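Local atomic coordinates of tRNA-5-methyluridine(54) 2-sulfurtransferase (Pyrococcus horikoshii, PDB entry 3VRH), a protein that catalyses the ATP-dependent 2-thiolation of 5-methyluridine at position 54 of tRNA, a modification that stabilises tRNAs at high temperature. Residues K89-A94 with L105-I110; E112-G117 with K288-K293; T63-K68 with L209-E214; G119-R124 with C128-L133. All blocks are in the same frame, centred on the assembly; numbering follows the deposited sequence.

Interaction 1 (K89-A94 with L105-I110); sequences KSEEYA and LHIVRI
The carboxylate of Glu91 meets the guanidinium of Arg109 side-on, as a two-toothed salt bridge. Arg109 NE gives its hydrogen to Glu91 OE1 at 2.9 Å, and Arg109 NH2 gives one to Glu91 OE2 at 2.8 Å. Both oxygens use their syn lone pairs, and the two flat groups are only 27° apart; OE2 lies near the guanidinium plane, while OE1 is tilted further from it. The glutamate reaches across because CG is anti to the backbone N (chi1 -177°) and the chain then runs straight out, meeting the arginine nearly perpendicularly. Asn80 ND2 also bonds OE1, and Glu112 takes Arg109 NH1, so both charged groups have second partners. This pair ties helix 87-101 to strand 105-109, the last two elements of a beta-alpha-beta unit that starts with strand 73-80 in the PP-loop ATPase fold; the two segments run nearly antiparallel, their axes 10.9 Å apart. Beside the charges, Ile107 lies crosswise to the glutamate chain: its CG2 is 3.6 Å from Glu91 OE1, and Ile107 CD1 approaches Glu91 OE2. Ala94 lies one helical turn along from Glu91, and Leu105 CD2 rests 4.0 Å from its carbonyl oxygen, Ala94 O.

Interaction 2 (E112-G117 with K288-K293); sequences EILGYG and KFWGLK
Leu114 sets one methyl squarely on the indole of Trp290, and that CH-pi contact dominates here. Leu114 CD1 sits 3.7 Å from the centroid of the six-membered ring of Trp290, only 19° off the ring normal, and comes within 3.5 Å of Trp290 CE2. The leucine side chain stands roughly perpendicular to the tryptophan. Phe289 CE2 lies over the opposite face of the indole, which is therefore held between a methyl and a neighbouring ring. In the backbone, helix 285-290 ends in a Schellman motif with Gly291 at C-prime: Leu292 N bonds back to Cys287 O, and a weak bond joins Gly291 N to Lys288 O. Cys287, with Cys272, Cys275 and Cys284, binds a zinc ion, so the contact seats this C-terminal zinc-binding module on the PP-loop domain. Polar bonding between the segments is absent, but Trp290 NE1 is hydrogen-bonded to Thr134 OG1 on helix 127-145, which helps to fix the turn of the indole. An alanine in place of Trp290 would probably leave Leu114 CD1 and Phe289 without the surface between them and Thr134 without its indole partner. The other apolar contacts are looser: Tyr116 CB comes up to the indole rim 4.2 Å from Trp290 CZ3, and Leu114 CD2 is 4.4 Å from Leu292 CD1.

Interaction 3 (T63-K68 with L209-E214); sequences TAYVLK and LAVGLE
The phenolic oxygen of Tyr65 makes its nearest approach to the other segment at a methyl, with Tyr65 OH 3.6 Å from Val211 CG1; no hydrogen bond joins the two segments. The ring itself is met from above. Val211 CG2 stands over the centre of one face, 4.1 Å from the Tyr65 centroid and 10° off the normal, in a CH-pi contact, while Val211 CB comes to 3.7 Å from Tyr65 CZ. Valine and tyrosine thus pass alongside each other, pointing in opposite senses. Tyr65 swings its ring out from helix 58-69 toward the valine, its CG opposite the backbone N (chi1 -172°). Nearer the root of the tyrosine, Leu213 CD1 fills in beside Tyr65 CB at 3.9 Å and also touches the CD2 side of the ring. Ile101 of helix 87-101 packs on Tyr65 too. Gly212, between the two apolar partners, has positive phi and is the turning point of a Schellman motif, so the chain leaves helix 201-211 with Val211 and Leu213 both directed at Tyr65. The contact packs the end of helix 201-211 on helix 58-69, which follows the PP-loop, whose Ser55, Gly57, Asp59 and Ser60 line the bicine pocket.

Interaction 4 (G119-R124 with C128-L133); sequences GEVKTR and CSYCGL
Two methyls of the preceding loop come in obliquely from the same side of the Tyr130 ring: Val121 CG2 at 3.8 Å from Tyr130 CE1, and Thr123 CG2 at 3.7 Å from Tyr130 CE2. Both side chains lie antiparallel to that of the tyrosine. The ring of Phe289, from helix 285-290, packs against Tyr130 from the methyls' side as well, their planes about 30° apart. At the ring edge, in its plane, lies a water that donates to Val121 O at 2.8 Å; its separation from Tyr130 OH is so short that this second link is doubtful. The sound polar bond comes from the backbone: Gly119 N reaches the hydroxyl from the other side of the ring plane and donates to Tyr130 OH at 2.7 Å, bent to 139° at the hydrogen. Tyr130 stands in the first turns of helix 127-145, between Cys128 and Cys131, the CxxC pair that with Cys220 binds the [4Fe-4S] cluster; in this model Cys128 is instead in a disulfide with Cys220. The tyrosine takes the position between backbone N and carbonyl carbon (chi1 67°), which turns its ring onto the loop, whereas the CB of Cys128 points away from it. A leucine in place of Tyr130 would probably leave Gly119 N without its acceptor and the 119-124 loop less firmly held beside the cysteine-bearing helix. Within that loop Lys122 centres an inverse gamma turn, Thr123 N reaching back weakly to Val121 O, and Thr123 OG1 bonds Arg125 N.

In the fold
Interactions 1, 3 and 4 lie wholly within the PP-loop family region, and interaction 2 joins it to the C-terminal zinc module; 1 and 3 are partly buried, 2 and 4 at the surface, their centres 11 Å apart. These last two touch directly: Trp290 and Phe289 pack on Val121, and Phe289 on Leu133, so the zinc module and the cysteine-bearing helix share one apolar patch. Interaction 1 meets interaction 2 through Ile110 and Val108, because strand 105-109 runs straight into helix 110-114, and it touches interaction 3 where Tyr93 lies against Glu214. Chemistry differs too: interaction 1 is built on charge, 2 and 3 on methyl-to-ring contacts, and 4 combines a hydroxyl bonded to backbone with methyls against the same ring.

Interaction 1 (K89-A94 with L105-I110)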
loop_
_atom_site.group_PDB
_atom_site.type_symbol
_atom_site.label_atom_id
_atom_site.label_comp_id
_atom_site.label_asym_id
_atom_site.label_seq_id
_atom_site.Cartn_x
_atom_site.Cartn_y
_atom_site.Cartn_z
ATOM N N LYS A 89 6.276 23.372 27.559
ATOM C CA LYS A 89 7.391 23.566 26.632
ATOM C C LYS A 89 6.883 23.674 25.193
ATOM O O LYS A 89 7.375 24.500 24.423
ATOM C CB LYS A 89 8.470 22.469 26.759
ATOM C CG LYS A 89 9.683 22.720 25.849
ATOM C CD LYS A 89 10.737 21.588 25.848
ATOM C CE LYS A 89 11.562 21.564 27.138
ATOM N NZ LYS A 89 12.111 22.920 27.459
ATOM N N SER A 90 5.881 22.867 24.842
ATOM C CA SER A 90 5.294 22.910 23.490
ATOM C C SER A 90 4.668 24.269 23.162
ATOM O O SER A 90 4.867 24.821 22.075
ATOM C CB SER A 90 4.251 21.799 23.298
ATOM O OG SER A 90 4.846 20.492 23.374
ATOM N N GLU A 91 3.874 24.787 24.087
ATOM C CA GLU A 91 3.295 26.104 23.907
ATOM C C GLU A 91 4.389 27.158 23.755
ATOM O O GLU A 91 4.256 28.069 22.948
ATOM C CB GLU A 91 2.393 26.459 25.085
ATOM C CG GLU A 91 1.689 27.790 24.922
ATOM C CD GLU A 91 0.671 28.064 26.014
ATOM O OE1 GLU A 91 -0.274 27.257 26.176
ATOM O OE2 GLU A 91 0.821 29.090 26.700
ATOM N N GLU A 92 5.473 27.024 24.522
ATOM C CA GLU A 92 6.557 27.992 24.447
ATOM C C GLU A 92 7.212 27.986 23.074
ATOM O O GLU A 92 7.555 29.047 22.558
ATOM C CB GLU A 92 7.605 27.777 25.551
ATOM C CG GLU A 92 7.135 28.143 26.960
ATOM C CD GLU A 92 6.518 29.542 27.042
ATOM O OE1 GLU A 92 7.154 30.512 26.551
ATOM O OE2 GLU A 92 5.390 29.670 27.589
ATOM N N TYR A 93 7.376 26.795 22.489
ATOM C CA TYR A 93 7.924 26.660 21.135
ATOM C C TYR A 93 7.001 27.323 20.089
ATOM O O TYR A 93 7.453 28.024 19.186
ATOM C CB TYR A 93 8.206 25.177 20.800
ATOM C CG TYR A 93 9.588 24.765 21.256
ATOM C CD1 TYR A 93 9.816 24.365 22.557
ATOM C CD2 TYR A 93 10.676 24.835 20.398
ATOM C CE1 TYR A 93 11.088 24.032 22.994
ATOM C CE2 TYR A 93 11.949 24.496 20.823
ATOM C CZ TYR A 93 12.152 24.094 22.125
ATOM O OH TYR A 93 13.419 23.764 22.573
ATOM N N ALA A 94 5.702 27.103 20.230
ATOM C CA ALA A 94 4.743 27.721 19.332
ATOM C C ALA A 94 4.791 29.256 19.461
ATOM O O ALA A 94 4.824 29.961 18.453
ATOM C CB ALA A 94 3.342 27.189 19.605
ATOM N N LEU A 105 -0.975 34.988 17.624
ATOM C CA LEU A 105 -1.155 33.610 18.067
ATOM C C LEU A 105 -2.260 33.521 19.102
ATOM O O LEU A 105 -2.224 34.189 20.141
ATOM C CB LEU A 105 0.151 33.036 18.628
ATOM C CG LEU A 105 0.024 31.709 19.382
ATOM C CD1 LEU A 105 -0.491 30.590 18.463
ATOM C CD2 LEU A 105 1.382 31.363 19.957
ATOM N N HIS A 106 -3.259 32.711 18.793
ATOM C CA HIS A 106 -4.351 32.461 19.724
ATOM C C HIS A 106 -4.080 31.143 20.413
ATOM O O HIS A 106 -3.555 30.206 19.792
ATOM C CB HIS A 106 -5.665 32.372 18.966
ATOM C CG HIS A 106 -5.884 33.507 18.013
ATOM N ND1 HIS A 106 -6.337 34.742 18.424
ATOM C CD2 HIS A 106 -5.711 33.596 16.671
ATOM C CE1 HIS A 106 -6.435 35.543 17.375
ATOM N NE2 HIS A 106 -6.059 34.872 16.300
ATOM N N ILE A 107 -4.434 31.059 21.688
ATOM C CA ILE A 107 -4.223 29.821 22.414
ATOM C C ILE A 107 -5.493 29.289 23.055
ATOM O O ILE A 107 -6.215 30.030 23.737
ATOM C CB ILE A 107 -3.142 29.977 23.495
ATOM C CG1 ILE A 107 -1.866 30.555 22.882
ATOM C CG2 ILE A 107 -2.878 28.618 24.181
ATOM C CD1 ILE A 107 -0.876 31.090 23.895
ATOM N N VAL A 108 -5.752 28.004 22.810
ATOM C CA VAL A 108 -6.783 27.247 23.499
ATOM C C VAL A 108 -6.149 26.145 24.342
ATOM O O VAL A 108 -5.435 25.266 23.822
ATOM C CB VAL A 108 -7.764 26.597 22.506
ATOM C CG1 VAL A 108 -8.799 25.745 23.242
ATOM C CG2 VAL A 108 -8.448 27.660 21.670
ATOM N N ARG A 109 -6.412 26.185 25.641
ATOM C CA ARG A 109 -5.900 25.182 26.553
ATOM C C ARG A 109 -7.002 24.166 26.828
ATOM O O ARG A 109 -7.999 24.470 27.468
ATOM C CB ARG A 109 -5.427 25.836 27.843
ATOM C CG ARG A 109 -4.400 26.927 27.629
ATOM C CD ARG A 109 -3.191 26.700 28.511
ATOM N NE ARG A 109 -2.136 27.693 28.311
ATOM C CZ ARG A 109 -1.661 28.484 29.277
ATOM N NH1 ARG A 109 -2.152 28.403 30.509
ATOM N NH2 ARG A 109 -0.699 29.367 29.018
ATOM N N ILE A 110 -6.825 22.955 26.316
ATOM C CA ILE A 110 -7.843 21.918 26.424
ATOM C C ILE A 110 -8.218 21.637 27.876
ATOM O O ILE A 110 -9.396 21.503 28.199
ATOM C CB ILE A 110 -7.374 20.638 25.726
ATOM C CG1 ILE A 110 -7.579 20.779 24.210
ATOM C CG2 ILE A 110 -8.091 19.434 26.272
ATOM C CD1 ILE A 110 -7.025 19.591 23.402
#

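Interaction 2 (E112-G117 with K288-K293)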
loop_
_atom_site.group_PDB
_atom_site.type_symbol
_atom_site.label_atom_id
_atom_site.label_comp_id
_atom_site.label_asym_id
_atom_site.label_seq_id
_atom_site.Cartn_x
_atom_site.Cartn_y
_atom_site.Cartn_z
ATOM N N GLU A 112 -8.031 23.651 30.400
ATOM C CA GLU A 112 -8.786 24.764 30.966
ATOM C C GLU A 112 -10.268 24.754 30.572
ATOM O O GLU A 112 -11.140 24.931 31.408
ATOM C CB GLU A 112 -8.108 26.102 30.649
ATOM C CG GLU A 112 -6.771 26.241 31.370
ATOM C CD GLU A 112 -6.058 27.567 31.108
ATOM O OE1 GLU A 112 -6.651 28.496 30.503
ATOM O OE2 GLU A 112 -4.880 27.673 31.511
ATOM N N ILE A 113 -10.564 24.506 29.309
ATOM C CA ILE A 113 -11.945 24.583 28.862
ATOM C C ILE A 113 -12.717 23.273 29.048
ATOM O O ILE A 113 -13.938 23.285 29.155
ATOM C CB ILE A 113 -12.027 25.007 27.399
ATOM C CG1 ILE A 113 -11.261 24.012 26.531
ATOM C CG2 ILE A 113 -11.485 26.445 27.224
ATOM C CD1 ILE A 113 -11.724 23.962 25.112
ATOM N N LEU A 114 -12.009 22.148 29.083
ATOM C CA LEU A 114 -12.666 20.853 29.187
ATOM C C LEU A 114 -12.465 20.201 30.546
ATOM O O LEU A 114 -13.151 19.226 30.874
ATOM C CB LEU A 114 -12.181 19.917 28.077
ATOM C CG LEU A 114 -12.480 20.410 26.660
ATOM C CD1 LEU A 114 -11.849 19.511 25.607
ATOM C CD2 LEU A 114 -13.990 20.533 26.441
ATOM N N GLY A 115 -11.521 20.731 31.323
ATOM C CA GLY A 115 -11.236 20.232 32.666
ATOM C C GLY A 115 -10.186 19.130 32.754
ATOM O O GLY A 115 -9.724 18.783 33.844
ATOM N N TYR A 116 -9.799 18.575 31.615
ATOM C CA TYR A 116 -8.886 17.425 31.598
ATOM C C TYR A 116 -7.843 17.511 30.496
ATOM O O TYR A 116 -8.139 17.922 29.361
ATOM C CB TYR A 116 -9.665 16.120 31.401
ATOM C CG TYR A 116 -10.669 15.810 32.485
ATOM C CD1 TYR A 116 -11.941 16.355 32.454
ATOM C CD2 TYR A 116 -10.345 14.959 33.526
ATOM C CE1 TYR A 116 -12.857 16.074 33.438
ATOM C CE2 TYR A 116 -11.254 14.665 34.514
ATOM C CZ TYR A 116 -12.512 15.223 34.468
ATOM O OH TYR A 116 -13.424 14.934 35.464
ATOM N N GLY A 117 -6.627 17.085 30.810
ATOM C CA GLY A 117 -5.579 17.065 29.809
ATOM C C GLY A 117 -5.619 15.776 29.011
ATOM O O GLY A 117 -6.162 14.772 29.480
ATOM N N LYS A 288 -20.408 14.232 22.469
ATOM C CA LYS A 288 -20.709 12.989 23.178
ATOM C C LYS A 288 -19.511 12.528 24.006
ATOM O O LYS A 288 -19.659 12.162 25.173
ATOM C CB LYS A 288 -21.184 11.882 22.222
ATOM C CG LYS A 288 -22.563 12.143 21.627
ATOM C CD LYS A 288 -23.010 11.052 20.656
ATOM C CE LYS A 288 -23.635 9.875 21.398
ATOM N NZ LYS A 288 -24.036 8.776 20.469
ATOM N N PHE A 289 -18.324 12.555 23.410
ATOM C CA PHE A 289 -17.131 12.113 24.128
ATOM C C PHE A 289 -16.896 12.949 25.378
ATOM O O PHE A 289 -16.657 12.416 26.457
ATOM C CB PHE A 289 -15.884 12.143 23.232
ATOM C CG PHE A 289 -14.618 11.822 23.971
ATOM C CD1 PHE A 289 -14.240 10.505 24.179
ATOM C CD2 PHE A 289 -13.820 12.839 24.492
ATOM C CE1 PHE A 289 -13.083 10.196 24.876
ATOM C CE2 PHE A 289 -12.658 12.545 25.191
ATOM C CZ PHE A 289 -12.287 11.211 25.380
ATOM N N TRP A 290 -16.962 14.269 25.225
ATOM C CA TRP A 290 -16.659 15.173 26.328
ATOM C C TRP A 290 -17.850 15.340 27.285
ATOM O O TRP A 290 -17.719 15.932 28.368
ATOM C CB TRP A 290 -16.119 16.527 25.792
ATOM C CG TRP A 290 -14.701 16.394 25.319
ATOM C CD1 TRP A 290 -14.260 16.356 24.028
ATOM C CD2 TRP A 290 -13.544 16.188 26.143
ATOM N NE1 TRP A 290 -12.894 16.169 24.000
ATOM C CE2 TRP A 290 -12.434 16.067 25.285
ATOM C CE3 TRP A 290 -13.340 16.103 27.523
ATOM C CZ2 TRP A 290 -11.143 15.867 25.762
ATOM C CZ3 TRP A 290 -12.058 15.905 27.998
ATOM C CH2 TRP A 290 -10.976 15.787 27.120
ATOM N N GLY A 291 -18.998 14.786 26.891
ATOM C CA GLY A 291 -20.194 14.851 27.711
ATOM C C GLY A 291 -20.625 16.290 27.923
ATOM O O GLY A 291 -20.871 16.731 29.046
ATOM N N LEU A 292 -20.699 17.023 26.819
ATOM C CA LEU A 292 -20.957 18.449 26.853
ATOM C C LEU A 292 -22.427 18.711 26.653
ATOM O O LEU A 292 -23.057 18.147 25.752
ATOM C CB LEU A 292 -20.158 19.158 25.763
ATOM C CG LEU A 292 -18.650 19.156 25.990
ATOM C CD1 LEU A 292 -17.970 19.815 24.823
ATOM C CD2 LEU A 292 -18.295 19.860 27.284
ATOM N N LYS A 293 -22.964 19.583 27.498
ATOM C CA LYS A 293 -24.360 19.969 27.402
ATOM C C LYS A 293 -24.463 21.365 26.801
ATOM O O LYS A 293 -25.558 21.826 26.450
ATOM C CB LYS A 293 -25.025 19.926 28.785
ATOM C CG LYS A 293 -24.903 18.586 29.518
ATOM C CD LYS A 293 -25.759 17.491 28.887
ATOM C CE LYS A 293 -25.781 16.239 29.766
ATOM N NZ LYS A 293 -26.933 15.328 29.476
#

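Interaction 3 (T63-K68 with L209-E214)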
loop_
_atom_site.group_PDB
_atom_site.type_symbol
_atom_site.label_atom_id
_atom_site.label_comp_id
_atom_site.label_asym_id
_atom_site.label_seq_id
_atom_site.Cartn_x
_atom_site.Cartn_y
_atom_site.Cartn_z
ATOM N N THR A 63 4.800 26.051 7.753
ATOM C CA THR A 63 3.606 26.406 7.003
ATOM C C THR A 63 3.287 27.874 7.279
ATOM O O THR A 63 3.187 28.673 6.350
ATOM C CB THR A 63 2.385 25.546 7.378
ATOM O OG1 THR A 63 2.633 24.178 7.034
ATOM C CG2 THR A 63 1.142 26.015 6.641
ATOM N N ALA A 64 3.155 28.231 8.552
ATOM C CA ALA A 64 2.802 29.609 8.907
ATOM C C ALA A 64 3.892 30.569 8.478
ATOM O O ALA A 64 3.609 31.682 8.040
ATOM C CB ALA A 64 2.546 29.732 10.393
ATOM N N TYR A 65 5.135 30.128 8.596
ATOM C CA TYR A 65 6.263 30.944 8.214
ATOM C C TYR A 65 6.206 31.309 6.730
ATOM O O TYR A 65 6.370 32.473 6.371
ATOM C CB TYR A 65 7.597 30.251 8.539
ATOM C CG TYR A 65 8.811 31.150 8.322
ATOM C CD1 TYR A 65 9.299 31.400 7.040
ATOM C CD2 TYR A 65 9.465 31.745 9.395
ATOM C CE1 TYR A 65 10.388 32.203 6.824
ATOM C CE2 TYR A 65 10.571 32.580 9.192
ATOM C CZ TYR A 65 11.027 32.798 7.899
ATOM O OH TYR A 65 12.115 33.607 7.671
ATOM N N VAL A 66 5.989 30.316 5.877
ATOM C CA VAL A 66 6.019 30.540 4.438
ATOM C C VAL A 66 4.782 31.270 3.919
ATOM O O VAL A 66 4.904 32.155 3.074
ATOM C CB VAL A 66 6.248 29.228 3.629
ATOM C CG1 VAL A 66 6.202 29.494 2.131
ATOM C CG2 VAL A 66 7.594 28.617 3.982
ATOM N N LEU A 67 3.600 30.896 4.402
ATOM C CA LEU A 67 2.390 31.617 4.012
ATOM C C LEU A 67 2.552 33.108 4.314
ATOM O O LEU A 67 2.135 33.950 3.525
ATOM C CB LEU A 67 1.167 31.076 4.739
ATOM C CG LEU A 67 0.717 29.673 4.319
ATOM C CD1 LEU A 67 -0.540 29.301 5.052
ATOM C CD2 LEU A 67 0.504 29.585 2.831
ATOM N N LYS A 68 3.197 33.413 5.440
ATOM C CA LYS A 68 3.453 34.795 5.857
ATOM C C LYS A 68 4.424 35.470 4.902
ATOM O O LYS A 68 4.167 36.574 4.417
ATOM C CB LYS A 68 4.038 34.826 7.278
ATOM C CG LYS A 68 4.165 36.220 7.882
ATOM C CD LYS A 68 2.808 36.755 8.307
ATOM C CE LYS A 68 2.951 38.155 8.900
ATOM N NZ LYS A 68 1.624 38.783 9.078
ATOM N N LEU A 209 15.491 24.859 9.589
ATOM C CA LEU A 209 16.822 25.095 10.113
ATOM C C LEU A 209 17.427 26.299 9.415
ATOM O O LEU A 209 18.132 27.087 10.038
ATOM C CB LEU A 209 17.687 23.842 9.943
ATOM C CG LEU A 209 16.964 22.641 10.587
ATOM C CD1 LEU A 209 17.765 21.328 10.541
ATOM C CD2 LEU A 209 16.499 22.983 12.026
ATOM N N ALA A 210 17.117 26.456 8.131
ATOM C CA ALA A 210 17.643 27.583 7.365
ATOM C C ALA A 210 17.093 28.906 7.872
ATOM O O ALA A 210 17.810 29.892 7.919
ATOM C CB ALA A 210 17.366 27.414 5.882
ATOM N N VAL A 211 15.827 28.931 8.274
ATOM C CA VAL A 211 15.232 30.184 8.724
ATOM C C VAL A 211 15.267 30.360 10.246
ATOM O O VAL A 211 14.721 31.322 10.765
ATOM C CB VAL A 211 13.790 30.376 8.207
ATOM C CG1 VAL A 211 13.784 30.530 6.689
ATOM C CG2 VAL A 211 12.895 29.216 8.643
ATOM N N GLY A 212 15.900 29.431 10.959
ATOM C CA GLY A 212 16.082 29.594 12.391
ATOM C C GLY A 212 14.849 29.278 13.219
ATOM O O GLY A 212 14.720 29.741 14.355
ATOM N N LEU A 213 13.944 28.485 12.655
ATOM C CA LEU A 213 12.809 27.973 13.402
ATOM C C LEU A 213 13.238 26.802 14.287
ATOM O O LEU A 213 13.888 25.874 13.825
ATOM C CB LEU A 213 11.686 27.541 12.449
ATOM C CG LEU A 213 10.772 28.631 11.883
ATOM C CD1 LEU A 213 10.041 28.074 10.654
ATOM C CD2 LEU A 213 9.773 29.131 12.943
ATOM N N GLU A 214 12.861 26.863 15.560
ATOM C CA GLU A 214 13.078 25.775 16.497
ATOM C C GLU A 214 11.733 25.124 16.818
ATOM O O GLU A 214 10.708 25.803 16.923
ATOM C CB GLU A 214 13.713 26.295 17.781
ATOM C CG GLU A 214 14.956 27.140 17.574
ATOM C CD GLU A 214 15.223 28.039 18.783
ATOM O OE1 GLU A 214 15.790 27.545 19.786
ATOM O OE2 GLU A 214 14.837 29.228 18.737
#

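Interaction 4 (G119-R124 with C128-L133)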
loop_
_atom_site.group_PDB
_atom_site.type_symbol
_atom_site.label_atom_id
_atom_site.label_comp_id
_atom_site.label_asym_id
_atom_site.label_seq_id
_atom_site.Cartn_x
_atom_site.Cartn_y
_atom_site.Cartn_z
ATOM N N GLY A 119 -4.740 12.359 27.916
ATOM C CA GLY A 119 -4.167 11.309 28.745
ATOM C C GLY A 119 -4.619 11.342 30.196
ATOM O O GLY A 119 -4.053 10.652 31.044
ATOM N N GLU A 120 -5.639 12.141 30.491
ATOM C CA GLU A 120 -6.189 12.187 31.836
ATOM C C GLU A 120 -7.630 11.706 31.907
ATOM O O GLU A 120 -8.167 11.521 32.997
ATOM C CB GLU A 120 -6.061 13.592 32.447
ATOM C CG GLU A 120 -4.625 14.045 32.596
ATOM C CD GLU A 120 -4.490 15.410 33.240
ATOM O OE1 GLU A 120 -5.493 16.167 33.290
ATOM O OE2 GLU A 120 -3.367 15.720 33.697
ATOM N N VAL A 121 -8.259 11.505 30.754
ATOM C CA VAL A 121 -9.647 11.044 30.726
ATOM C C VAL A 121 -9.743 9.549 31.073
ATOM O O VAL A 121 -8.918 8.742 30.623
ATOM C CB VAL A 121 -10.297 11.323 29.360
ATOM C CG1 VAL A 121 -11.743 10.835 29.333
ATOM C CG2 VAL A 121 -10.236 12.813 29.042
ATOM N N LYS A 122 -10.740 9.189 31.882
ATOM C CA LYS A 122 -11.022 7.783 32.174
ATOM C C LYS A 122 -11.710 7.049 31.009
ATOM O O LYS A 122 -12.925 6.783 31.024
ATOM C CB LYS A 122 -11.834 7.644 33.464
ATOM C CG LYS A 122 -10.971 7.474 34.709
ATOM C CD LYS A 122 -11.829 7.219 35.948
ATOM C CE LYS A 122 -12.652 8.455 36.334
ATOM N NZ LYS A 122 -13.550 8.221 37.512
ATOM N N THR A 123 -10.916 6.734 29.994
ATOM C CA THR A 123 -11.373 5.980 28.839
ATOM C C THR A 123 -10.233 5.092 28.381
ATOM O O THR A 123 -9.073 5.371 28.675
ATOM C CB THR A 123 -11.767 6.907 27.679
ATOM O OG1 THR A 123 -12.063 6.117 26.523
ATOM C CG2 THR A 123 -10.627 7.867 27.344
ATOM N N ARG A 124 -10.548 4.016 27.671
ATOM C CA ARG A 124 -9.491 3.166 27.147
ATOM C C ARG A 124 -9.117 3.590 25.737
ATOM O O ARG A 124 -8.172 3.062 25.158
ATOM C CB ARG A 124 -9.877 1.681 27.204
ATOM C CG ARG A 124 -9.865 1.102 28.616
ATOM C CD ARG A 124 -10.485 -0.302 28.639
ATOM N NE ARG A 124 -11.854 -0.252 28.139
ATOM C CZ ARG A 124 -12.584 -1.308 27.804
ATOM N NH1 ARG A 124 -12.083 -2.533 27.910
ATOM N NH2 ARG A 124 -13.824 -1.132 27.355
ATOM N N CYS A 128 -3.827 9.763 22.201
ATOM C CA CYS A 128 -3.599 10.457 20.945
ATOM C C CYS A 128 -4.779 10.355 19.977
ATOM O O CYS A 128 -4.920 11.188 19.075
ATOM C CB CYS A 128 -2.282 10.000 20.308
ATOM S SG CYS A 128 -0.855 10.396 21.375
ATOM N N SER A 129 -5.637 9.360 20.177
ATOM C CA SER A 129 -6.811 9.187 19.321
ATOM C C SER A 129 -7.958 10.159 19.652
ATOM O O SER A 129 -8.531 10.790 18.742
ATOM C CB SER A 129 -7.324 7.745 19.376
ATOM O OG SER A 129 -8.593 7.673 18.754
ATOM N N TYR A 130 -8.318 10.272 20.935
ATOM C CA TYR A 130 -9.265 11.318 21.295
ATOM C C TYR A 130 -8.607 12.707 21.222
ATOM O O TYR A 130 -9.294 13.709 21.076
ATOM C CB TYR A 130 -9.994 11.061 22.627
ATOM C CG TYR A 130 -9.185 11.085 23.918
ATOM C CD1 TYR A 130 -8.970 12.273 24.614
ATOM C CD2 TYR A 130 -8.703 9.910 24.473
ATOM C CE1 TYR A 130 -8.272 12.282 25.811
ATOM C CE2 TYR A 130 -8.006 9.908 25.655
ATOM C CZ TYR A 130 -7.790 11.088 26.328
ATOM O OH TYR A 130 -7.081 11.062 27.519
ATOM N N CYS A 131 -7.275 12.743 21.278
ATOM C CA CYS A 131 -6.536 13.978 21.035
ATOM C C CYS A 131 -6.824 14.502 19.642
ATOM O O CYS A 131 -7.113 15.691 19.473
ATOM C CB CYS A 131 -5.025 13.778 21.208
ATOM S SG CYS A 131 -4.059 15.326 21.038
ATOM N N GLY A 132 -6.749 13.609 18.654
ATOM C CA GLY A 132 -7.009 13.940 17.259
ATOM C C GLY A 132 -8.417 14.468 17.024
ATOM O O GLY A 132 -8.594 15.504 16.357
ATOM N N LEU A 133 -9.411 13.757 17.565
ATOM C CA LEU A 133 -10.809 14.195 17.531
ATOM C C LEU A 133 -10.936 15.613 18.102
ATOM O O LEU A 133 -11.464 16.520 17.456
ATOM C CB LEU A 133 -11.689 13.233 18.348
ATOM C CG LEU A 133 -13.120 13.645 18.761
ATOM C CD1 LEU A 133 -14.059 13.767 17.551
ATOM C CD2 LEU A 133 -13.733 12.715 19.841
HETATM O O HOH W 1 -6.755 9.122 28.904
#